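Long-range contacts in 3-dehydroshikimate dehydratase (Pseudomonas putida, PDB 5HMQ), which converts 3-dehydroshikimate to protocatechuate with loss of water, a divalent-metal-dependent step in the breakdown of quinate and shikimate: residues Ile33-Leu38 / Thr60-Phe65; Phe300-Val305 / Val344-Pro349; Lys327-Glu332 / Asp427-Asn432. All blocks are in the same frame, centred on the assembly; numbering follows the deposited sequence.

Contact 1 of 3, residues Ile33-Leu38 / Thr60-Phe65; sequences IFENDL and TLFQPF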
loop_
_atom_site.group_PDB
_atom_site.type_symbol
_atom_site.label_atom_id
_atom_site.label_comp_id
_atom_site.label_asym_id
_atom_site.label_seq_id
_atom_site.Cartn_x
_atom_site.Cartn_y
_atom_site.Cartn_z
ATOM N N ILE C 33 -20.491 -13.708 2.866
ATOM C CA ILE C 33 -19.484 -14.427 3.637
ATOM C C ILE C 33 -18.706 -15.323 2.679
ATOM O O ILE C 33 -19.243 -16.299 2.148
ATOM C CB ILE C 33 -20.110 -15.236 4.777
ATOM C CG1 ILE C 33 -20.692 -14.295 5.832
ATOM C CG2 ILE C 33 -19.076 -16.151 5.407
ATOM C CD1 ILE C 33 -19.644 -13.539 6.623
ATOM N N PHE C 34 -17.444 -14.981 2.444
ATOM C CA PHE C 34 -16.547 -15.826 1.670
ATOM C C PHE C 34 -16.096 -16.982 2.552
ATOM O O PHE C 34 -15.638 -16.765 3.677
ATOM C CB PHE C 34 -15.354 -15.002 1.180
ATOM C CG PHE C 34 -14.522 -15.679 0.124
ATOM C CD1 PHE C 34 -15.026 -15.891 -1.148
ATOM C CD2 PHE C 34 -13.219 -16.070 0.396
ATOM C CE1 PHE C 34 -14.257 -16.501 -2.125
ATOM C CE2 PHE C 34 -12.442 -16.680 -0.575
ATOM C CZ PHE C 34 -12.962 -16.896 -1.837
ATOM N N GLU C 35 -16.257 -18.213 2.057
ATOM C CA GLU C 35 -16.067 -19.382 2.913
ATOM C C GLU C 35 -14.660 -19.437 3.495
ATOM O O GLU C 35 -14.476 -19.839 4.650
ATOM C CB GLU C 35 -16.357 -20.669 2.140
ATOM C CG GLU C 35 -16.226 -21.911 3.010
ATOM C CD GLU C 35 -16.667 -23.177 2.314
ATOM O OE1 GLU C 35 -16.614 -23.221 1.068
ATOM O OE2 GLU C 35 -17.061 -24.131 3.019
ATOM N N ASN C 36 -13.652 -19.046 2.710
ATOM C CA ASN C 36 -12.278 -19.089 3.203
ATOM C C ASN C 36 -12.093 -18.195 4.422
ATOM O O ASN C 36 -11.257 -18.487 5.284
ATOM C CB ASN C 36 -11.301 -18.694 2.095
ATOM C CG ASN C 36 -9.890 -19.195 2.354
ATOM O OD1 ASN C 36 -9.689 -20.340 2.759
ATOM N ND2 ASN C 36 -8.904 -18.333 2.130
ATOM N N ASP C 37 -12.857 -17.103 4.511
ATOM C CA ASP C 37 -12.779 -16.237 5.684
ATOM C C ASP C 37 -13.289 -16.943 6.935
ATOM O O ASP C 37 -12.740 -16.749 8.027
ATOM C CB ASP C 37 -13.560 -14.948 5.435
ATOM C CG ASP C 37 -12.841 -14.002 4.493
ATOM O OD1 ASP C 37 -11.615 -13.832 4.646
ATOM O OD2 ASP C 37 -13.492 -13.446 3.585
ATOM N N LEU C 38 -14.337 -17.761 6.801
ATOM C CA LEU C 38 -14.798 -18.568 7.929
ATOM C C LEU C 38 -13.728 -19.556 8.370
ATOM O O LEU C 38 -13.571 -19.822 9.569
ATOM C CB LEU C 38 -16.077 -19.324 7.569
ATOM C CG LEU C 38 -17.418 -18.597 7.603
ATOM C CD1 LEU C 38 -18.546 -19.591 7.371
ATOM C CD2 LEU C 38 -17.601 -17.877 8.926
ATOM N N THR C 60 -26.171 -11.720 3.328
ATOM C CA THR C 60 -27.004 -11.821 2.139
ATOM C C THR C 60 -26.611 -12.963 1.209
ATOM O O THR C 60 -27.380 -13.283 0.295
ATOM C CB THR C 60 -26.963 -10.503 1.356
ATOM O OG1 THR C 60 -25.621 -10.247 0.923
ATOM C CG2 THR C 60 -27.429 -9.348 2.228
ATOM N N LEU C 61 -25.452 -13.586 1.419
ATOM C CA LEU C 61 -24.997 -14.647 0.529
ATOM C C LEU C 61 -23.843 -15.400 1.171
ATOM O O LEU C 61 -23.006 -14.801 1.850
ATOM C CB LEU C 61 -24.561 -14.081 -0.832
ATOM C CG LEU C 61 -23.916 -15.055 -1.816
ATOM C CD1 LEU C 61 -24.919 -16.076 -2.323
ATOM C CD2 LEU C 61 -23.275 -14.307 -2.974
ATOM N N PHE C 62 -23.808 -16.710 0.945
ATOM C CA PHE C 62 -22.668 -17.550 1.279
ATOM C C PHE C 62 -22.063 -18.062 -0.021
ATOM O O PHE C 62 -22.791 -18.510 -0.912
ATOM C CB PHE C 62 -23.083 -18.719 2.176
ATOM C CG PHE C 62 -21.974 -19.700 2.445
ATOM C CD1 PHE C 62 -20.991 -19.412 3.376
ATOM C CD2 PHE C 62 -21.911 -20.902 1.760
ATOM C CE1 PHE C 62 -19.969 -20.307 3.627
ATOM C CE2 PHE C 62 -20.890 -21.802 2.004
ATOM C CZ PHE C 62 -19.918 -21.503 2.940
ATOM N N GLN C 63 -20.740 -17.991 -0.131
ATOM C CA GLN C 63 -20.064 -18.330 -1.382
ATOM C C GLN C 63 -18.590 -18.659 -1.144
ATOM O O GLN C 63 -18.010 -18.223 -0.149
ATOM C CB GLN C 63 -20.201 -17.176 -2.384
ATOM C CG GLN C 63 -19.524 -15.882 -1.955
ATOM C CD GLN C 63 -18.493 -15.396 -2.958
ATOM O OE1 GLN C 63 -17.746 -16.188 -3.529
ATOM N NE2 GLN C 63 -18.453 -14.087 -3.180
ATOM N N PRO C 64 -17.977 -19.440 -2.052
ATOM C CA PRO C 64 -18.585 -20.059 -3.231
ATOM C C PRO C 64 -18.782 -21.566 -3.101
ATOM O O PRO C 64 -18.246 -22.188 -2.183
ATOM C CB PRO C 64 -17.569 -19.748 -4.324
ATOM C CG PRO C 64 -16.245 -19.854 -3.598
ATOM C CD PRO C 64 -16.505 -19.489 -2.136
ATOM N N PHE C 65 -19.555 -22.140 -4.020
ATOM C CA PHE C 65 -19.741 -23.583 -4.132
ATOM C C PHE C 65 -19.349 -23.985 -5.548
ATOM O O PHE C 65 -20.053 -23.658 -6.508
ATOM C CB PHE C 65 -21.181 -23.979 -3.811
ATOM C CG PHE C 65 -21.378 -25.459 -3.633
ATOM C CD1 PHE C 65 -21.552 -26.286 -4.730
ATOM C CD2 PHE C 65 -21.369 -26.024 -2.369
ATOM C CE1 PHE C 65 -21.732 -27.648 -4.569
ATOM C CE2 PHE C 65 -21.543 -27.385 -2.201
ATOM C CZ PHE C 65 -21.725 -28.198 -3.304
HETATM O O HOH W 1 -18.505 -24.513 -0.519
#

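Contact 2 of 3, residues Phe300-Val305 / Val344-Pro349; sequences FLEFAV and VLNAEP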
loop_
_atom_site.group_PDB
_atom_site.type_symbol
_atom_site.label_atom_id
_atom_site.label_comp_id
_atom_site.label_asym_id
_atom_site.label_seq_id
_atom_site.Cartn_x
_atom_site.Cartn_y
_atom_site.Cartn_z
ATOM N N PHE C 300 -7.199 29.607 -7.074
ATOM C CA PHE C 300 -5.810 29.817 -6.696
ATOM C C PHE C 300 -5.198 28.509 -6.217
ATOM O O PHE C 300 -5.901 27.566 -5.845
ATOM C CB PHE C 300 -5.657 30.917 -5.628
ATOM C CG PHE C 300 -6.336 30.618 -4.313
ATOM C CD1 PHE C 300 -5.767 29.748 -3.392
ATOM C CD2 PHE C 300 -7.520 31.255 -3.976
ATOM C CE1 PHE C 300 -6.387 29.491 -2.184
ATOM C CE2 PHE C 300 -8.140 31.008 -2.766
ATOM C CZ PHE C 300 -7.576 30.123 -1.870
ATOM N N LEU C 301 -3.870 28.472 -6.249
ATOM C CA LEU C 301 -3.082 27.408 -5.652
ATOM C C LEU C 301 -2.486 27.915 -4.347
ATOM O O LEU C 301 -2.014 29.054 -4.274
ATOM C CB LEU C 301 -1.966 26.954 -6.596
ATOM C CG LEU C 301 -2.363 26.441 -7.982
ATOM C CD1 LEU C 301 -1.129 26.054 -8.782
ATOM C CD2 LEU C 301 -3.310 25.258 -7.869
ATOM N N GLU C 302 -2.534 27.082 -3.312
ATOM C CA GLU C 302 -1.971 27.413 -2.008
ATOM C C GLU C 302 -0.808 26.471 -1.719
ATOM O O GLU C 302 -0.995 25.252 -1.647
ATOM C CB GLU C 302 -3.024 27.321 -0.904
ATOM C CG GLU C 302 -2.505 27.738 0.467
ATOM C CD GLU C 302 -3.542 27.597 1.570
ATOM O OE1 GLU C 302 -4.681 27.176 1.276
ATOM O OE2 GLU C 302 -3.213 27.906 2.735
ATOM N N PHE C 303 0.385 27.035 -1.558
ATOM C CA PHE C 303 1.584 26.263 -1.267
ATOM C C PHE C 303 1.970 26.416 0.197
ATOM O O PHE C 303 1.903 27.513 0.759
ATOM C CB PHE C 303 2.755 26.698 -2.153
ATOM C CG PHE C 303 2.677 26.187 -3.563
ATOM C CD1 PHE C 303 2.013 26.907 -4.543
ATOM C CD2 PHE C 303 3.281 24.989 -3.910
ATOM C CE1 PHE C 303 1.948 26.435 -5.844
ATOM C CE2 PHE C 303 3.221 24.512 -5.206
ATOM C CZ PHE C 303 2.553 25.236 -6.175
ATOM N N ALA C 304 2.375 25.305 0.808
ATOM C CA ALA C 304 2.849 25.295 2.184
ATOM C C ALA C 304 4.367 25.392 2.171
ATOM O O ALA C 304 5.044 24.517 1.620
ATOM C CB ALA C 304 2.396 24.030 2.913
ATOM N N VAL C 305 4.897 26.454 2.776
ATOM C CA VAL C 305 6.323 26.758 2.754
ATOM C C VAL C 305 6.693 27.442 4.064
ATOM O O VAL C 305 5.830 27.872 4.830
ATOM C CB VAL C 305 6.709 27.670 1.565
ATOM C CG1 VAL C 305 6.639 26.918 0.243
ATOM C CG2 VAL C 305 5.808 28.898 1.530
ATOM N N VAL C 344 -0.847 31.416 -3.948
ATOM C CA VAL C 344 -0.741 31.881 -2.569
ATOM C C VAL C 344 0.408 31.130 -1.905
ATOM O O VAL C 344 0.399 29.894 -1.847
ATOM C CB VAL C 344 -2.057 31.663 -1.808
ATOM C CG1 VAL C 344 -1.927 32.121 -0.362
ATOM C CG2 VAL C 344 -3.225 32.343 -2.529
ATOM N N LEU C 345 1.397 31.869 -1.405
ATOM C CA LEU C 345 2.524 31.292 -0.678
ATOM C C LEU C 345 2.258 31.446 0.817
ATOM O O LEU C 345 2.323 32.555 1.356
ATOM C CB LEU C 345 3.837 31.958 -1.079
ATOM C CG LEU C 345 4.225 31.908 -2.560
ATOM C CD1 LEU C 345 5.614 32.492 -2.765
ATOM C CD2 LEU C 345 4.158 30.482 -3.089
ATOM N N ASN C 346 1.949 30.333 1.478
ATOM C CA ASN C 346 1.529 30.330 2.878
ATOM C C ASN C 346 2.726 29.932 3.735
ATOM O O ASN C 346 3.113 28.762 3.782
ATOM C CB ASN C 346 0.347 29.384 3.066
ATOM C CG ASN C 346 -0.205 29.395 4.482
ATOM O OD1 ASN C 346 0.289 30.109 5.353
ATOM N ND2 ASN C 346 -1.253 28.612 4.708
ATOM N N ALA C 347 3.322 30.918 4.408
ATOM C CA ALA C 347 4.432 30.687 5.323
ATOM C C ALA C 347 4.057 30.956 6.774
ATOM O O ALA C 347 4.946 31.039 7.629
ATOM C CB ALA C 347 5.635 31.545 4.923
ATOM N N GLU C 348 2.772 31.099 7.069
ATOM C CA GLU C 348 2.324 31.359 8.433
ATOM C C GLU C 348 2.550 30.129 9.304
ATOM O O GLU C 348 2.028 29.053 8.986
ATOM C CB GLU C 348 0.850 31.753 8.439
ATOM C CG GLU C 348 0.265 32.023 9.821
ATOM C CD GLU C 348 0.699 33.356 10.411
ATOM O OE1 GLU C 348 1.568 34.033 9.818
ATOM O OE2 GLU C 348 0.161 33.734 11.474
ATOM N N PRO C 349 3.303 30.233 10.392
ATOM C CA PRO C 349 3.549 29.068 11.246
ATOM C C PRO C 349 2.363 28.771 12.157
ATOM O O PRO C 349 1.446 29.578 12.324
ATOM C CB PRO C 349 4.781 29.486 12.054
ATOM C CG PRO C 349 4.657 30.968 12.158
ATOM C CD PRO C 349 4.021 31.430 10.869
#

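Contact 3 of 3, residues Lys327-Glu332 / Asp427-Asn432; sequences KHRSKE and DFSLDN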
loop_
_atom_site.group_PDB
_atom_site.type_symbol
_atom_site.label_atom_id
_atom_site.label_comp_id
_atom_site.label_asym_id
_atom_site.label_seq_id
_atom_site.Cartn_x
_atom_site.Cartn_y
_atom_site.Cartn_z
ATOM N N LYS C 327 0.873 41.305 0.126
ATOM C CA LYS C 327 1.048 40.463 1.298
ATOM C C LYS C 327 -0.238 40.446 2.114
ATOM O O LYS C 327 -1.019 41.402 2.090
ATOM C CB LYS C 327 2.212 40.968 2.163
ATOM C CG LYS C 327 2.501 40.129 3.405
ATOM C CD LYS C 327 3.866 40.442 3.993
ATOM C CE LYS C 327 4.057 39.744 5.331
ATOM N NZ LYS C 327 5.247 40.255 6.068
ATOM N N HIS C 328 -0.468 39.332 2.807
ATOM C CA HIS C 328 -1.581 39.243 3.742
ATOM C C HIS C 328 -1.462 40.335 4.799
ATOM O O HIS C 328 -0.362 40.749 5.174
ATOM C CB HIS C 328 -1.597 37.862 4.399
ATOM C CG HIS C 328 -2.899 37.506 5.046
ATOM N ND1 HIS C 328 -3.185 37.812 6.360
ATOM C CD2 HIS C 328 -3.986 36.857 4.566
ATOM C CE1 HIS C 328 -4.393 37.372 6.659
ATOM N NE2 HIS C 328 -4.902 36.790 5.588
ATOM N N ARG C 329 -2.611 40.808 5.281
ATOM C CA ARG C 329 -2.597 41.939 6.204
ATOM C C ARG C 329 -2.063 41.559 7.583
ATOM O O ARG C 329 -1.520 42.419 8.287
ATOM C CB ARG C 329 -3.989 42.560 6.314
ATOM C CG ARG C 329 -4.580 42.950 4.971
ATOM C CD ARG C 329 -5.943 43.595 5.129
ATOM N NE ARG C 329 -6.777 43.404 3.946
ATOM C CZ ARG C 329 -7.513 44.360 3.391
ATOM N NH1 ARG C 329 -7.502 45.584 3.897
ATOM N NH2 ARG C 329 -8.248 44.097 2.322
ATOM N N SER C 330 -2.212 40.300 7.997
ATOM C CA SER C 330 -1.802 39.923 9.346
ATOM C C SER C 330 -0.907 38.688 9.366
ATOM O O SER C 330 -0.126 38.502 10.304
ATOM C CB SER C 330 -3.033 39.686 10.224
ATOM O OG SER C 330 -3.957 38.825 9.582
ATOM N N LYS C 331 -1.007 37.843 8.347
ATOM C CA LYS C 331 -0.265 36.592 8.301
ATOM C C LYS C 331 0.904 36.678 7.323
ATOM O O LYS C 331 0.986 37.580 6.485
ATOM C CB LYS C 331 -1.188 35.434 7.913
ATOM C CG LYS C 331 -2.395 35.281 8.820
ATOM C CD LYS C 331 -3.370 34.257 8.273
ATOM C CE LYS C 331 -4.495 33.992 9.256
ATOM N NZ LYS C 331 -5.486 33.026 8.707
ATOM N N GLU C 332 1.820 35.714 7.447
ATOM C CA GLU C 332 2.972 35.606 6.552
ATOM C C GLU C 332 2.551 34.850 5.290
ATOM O O GLU C 332 2.951 33.714 5.027
ATOM C CB GLU C 332 4.137 34.932 7.261
ATOM C CG GLU C 332 4.748 35.792 8.354
ATOM C CD GLU C 332 5.290 37.102 7.813
ATOM O OE1 GLU C 332 6.203 37.063 6.961
ATOM O OE2 GLU C 332 4.793 38.171 8.230
ATOM N N ASP C 427 -8.572 40.117 2.383
ATOM C CA ASP C 427 -7.568 39.633 3.325
ATOM C C ASP C 427 -6.155 40.086 2.998
ATOM O O ASP C 427 -5.271 39.955 3.851
ATOM C CB ASP C 427 -7.576 38.106 3.385
ATOM C CG ASP C 427 -8.983 37.533 3.315
ATOM O OD1 ASP C 427 -9.172 36.538 2.587
ATOM O OD2 ASP C 427 -9.878 38.013 4.043
ATOM N N PHE C 428 -5.923 40.628 1.809
ATOM C CA PHE C 428 -4.599 41.054 1.385
ATOM C C PHE C 428 -4.551 42.566 1.218
ATOM O O PHE C 428 -5.579 43.242 1.118
ATOM C CB PHE C 428 -4.199 40.378 0.067
ATOM C CG PHE C 428 -4.031 38.887 0.170
ATOM C CD1 PHE C 428 -5.129 38.044 0.115
ATOM C CD2 PHE C 428 -2.771 38.328 0.309
ATOM C CE1 PHE C 428 -4.974 36.672 0.205
ATOM C CE2 PHE C 428 -2.611 36.961 0.398
ATOM C CZ PHE C 428 -3.714 36.131 0.346
ATOM N N SER C 429 -3.332 43.084 1.152
ATOM C CA SER C 429 -3.079 44.503 0.929
ATOM C C SER C 429 -2.405 44.551 -0.435
ATOM O O SER C 429 -1.177 44.530 -0.552
ATOM C CB SER C 429 -2.216 45.118 2.027
ATOM O OG SER C 429 -3.007 45.516 3.133
ATOM N N LEU C 430 -3.240 44.603 -1.466
ATOM C CA LEU C 430 -2.794 44.418 -2.835
ATOM C C LEU C 430 -2.057 45.656 -3.330
ATOM O O LEU C 430 -2.515 46.786 -3.136
ATOM C CB LEU C 430 -4.000 44.106 -3.725
ATOM C CG LEU C 430 -4.662 42.740 -3.502
ATOM C CD1 LEU C 430 -5.954 42.632 -4.278
ATOM C CD2 LEU C 430 -3.737 41.619 -3.918
ATOM N N ASP C 431 -0.913 45.437 -3.970
ATOM C CA ASP C 431 -0.137 46.507 -4.587
ATOM C C ASP C 431 -0.691 46.720 -5.989
ATOM O O ASP C 431 -0.421 45.942 -6.910
ATOM C CB ASP C 431 1.347 46.145 -4.603
ATOM C CG ASP C 431 2.229 47.255 -5.167
ATOM O OD1 ASP C 431 1.704 48.230 -5.745
ATOM O OD2 ASP C 431 3.465 47.156 -5.006
ATOM N N ASN C 432 -1.476 47.789 -6.153
ATOM C CA ASN C 432 -2.142 48.076 -7.421
ATOM C C ASN C 432 -1.167 48.637 -8.451
ATOM O O ASN C 432 -1.585 49.210 -9.463
ATOM C CB ASN C 432 -3.309 49.047 -7.210
ATOM C CG ASN C 432 -4.509 48.389 -6.539
ATOM O OD1 ASN C 432 -4.646 47.164 -6.545
ATOM N ND2 ASN C 432 -5.387 49.204 -5.965
#

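Contact 1 of 3, residues Ile33-Leu38 / Thr60-Phe65
Strands 30-34 and 58-66 are neighbouring parallel staves of the TIM barrel, and this contact lies where the first of them passes into helix 35-40. Three backbone hydrogen bonds join them: Ile-33 N gives to Leu-61 O, Gln-63 N gives to Ile-33 O, and Glu-35 N gives to Gln-63 O at 2.8 Å. The last comes from the first turn of the helix, so Gln-63 O holds the helix start against the neighbouring strand. The CA of Phe-34, at the N-cap position, also leans on that oxygen in a CA-H...O contact of 3.3 Å.

Apolar packing falls on two sides. With CG anti to the backbone N (chi1 174°), the Phe-62 ring reaches the helix, where its CZ meets Glu-35 CG at 3.7 Å and its CE1 meets Leu-38 CD1 at 4.1 Å. On the other side of the sheet, Phe-34 CE1 rests on Pro-64 CD, 3.7 Å away; the peptide bond before this proline is cis.

The polar groups are tied down separately. Gln-63 CG sits in the crowded position between N and carbonyl carbon, and the chain bends at chi2 (122°). Its amide stands 84° to the Phe-34 ring, with OE1 at the ring edge, while NE2 is hydrogen-bonded to Glu-32 and to the metal ligand Glu-241. Gln-63 is thus a second-shell neighbour of the catalytic cation. The extended Glu-35 side chain pairs through OE2 with Lys-86, and one water donates to both Glu-35 OE1 (2.8 Å) and Pro-64 O.

Contact 2 of 3, residues Phe300-Val305 / Val344-Pro349
The carboxylate of Glu-302 and the amide of Asn-346 lie side by side with their planes 22° apart, pointing the same way from the sheet. Asn-346 ND2 donates to Glu-302 OE2 at 2.9 Å, meeting the anti lone pair of that oxygen, with the acceptor somewhat tilted from the amide plane. The Phe-303 ring, on the opposite side of the sheet, has Val-344 O at its edge, whereas Val-344 CG2 approaches Phe-300 CD1 obliquely, 3.7 Å away.

These groups stand on strands 295-304 and 341-346, parallel neighbours in the mixed sheet of the first VOC (glyoxalase-type) module; the segments 300-304 and 344-346 run 22° from parallel. Four backbone hydrogen bonds join them. Leu-301 O accepts from Val-344 N at 2.7 Å, and Val-344 O takes the N-H of Phe-303 almost in line (174°). Phe-303 O then receives Asn-346 N. The last bond, Val-305 N to Asn-346 O, is longer at 3.1 Å, and its donor stands above the carbonyl plane, where both strands are giving way to loop.

On the face that carries Phe-303 and Leu-345, Phe-303 CB meets Leu-345 CD2 at 4.1 Å, and helix 307-319 covers both side chains through Leu-313. Phe-303 also meets the ring of Phe-598.

Glu-302 and Asn-346 both have CG anti to the backbone N, which keeps the two buried polar ends abreast. The other ends are used too: Glu-302 OE1 is hydrogen-bonded to Tyr-412 OH, and Asn-346 OD1 accepts from Glu-348 N at 3.2 Å, forming an Asx turn. The amide N-H at OE2, together with the Tyr-412 hydroxyl at OE1, would be consistent with an ionised Glu-302, while the asparagine amide is fixed in rotation by bonds at both its oxygen and its nitrogen.

Contact 3 of 3, residues Lys327-Glu332 / Asp427-Asn432
His-328 has CG anti to its backbone N (chi1 -162°), which lays the imidazole alongside the Asp-427 side chain and beneath the backbone carbonyl of Asp-427; Phe-428, with CG anti to the carbonyl carbon, offers its ring face to the histidine edge. The two rings form a T-shaped pair with centroids 5.4 Å apart and planes at 78°. Asp-427 O stands 3.4 Å above the imidazole plane, over its centre, and Asp-427 CB touches His-328 NE2 at 3.7 Å.

The imidazole is fixed from its own loop as well. His-328 ND1 accepts from Ser-330 N at 3.1 Å and from Lys-331 N at 2.9 Å, both donors somewhat tilted from the ring plane. ND1 accepts from both, so a neutral ring would probably carry its proton on NE2.

Arg-329 CG lies beside its backbone N (chi1 -54°), and from there the chain runs extended to NE across the other segment. Its CG touches Ser-429 OG, and Phe-428 O lies over one face of the guanidinium, too poorly angled for a hydrogen bond. The backbone itself supplies two bonds: Ser-429 N to Lys-327 O at 3.0 Å, and Arg-329 N to Asp-427 O at 3.1 Å. They flank the closely spaced, non-hydrogen-bonded pair of His-328 and Phe-428.

Away from the other segment, Lys-327 NZ forms a salt bridge with Glu-332 OE2. Phe-428 packs inward on Val-333 of the next strand, while Arg-329 and Ser-429 are exposed. The arrangement is that of an antiparallel sheet margin: a short, weakly bonded strand at about 428-430, directly following helix 424-427, is added to strand 323-328 as an outermost strand, within this chain, of the first VOC-type sheet, far from either metal site.

From the N terminus, contact 1 comes first: it closes a short, largely helical loop between two barrel strands and is complete before the others open. Its centre lies about 51 Å from that of contact 2 and 61 Å from that of contact 3. Contact 2 closes a loop of 38 residues holding helix 307-319 and strands 323-328 and 333-338. Contact 3 opens inside that loop and closes outside it, so the two cross; its 94-residue loop brings the segment after helix 424-427 back to strand 323-328. Both belong to one mixed sheet, interior and margin, and touch through probable hydrogen bonds from Ala-347 N to Glu-332 O and from Glu-332 N to Glu-348 OE1.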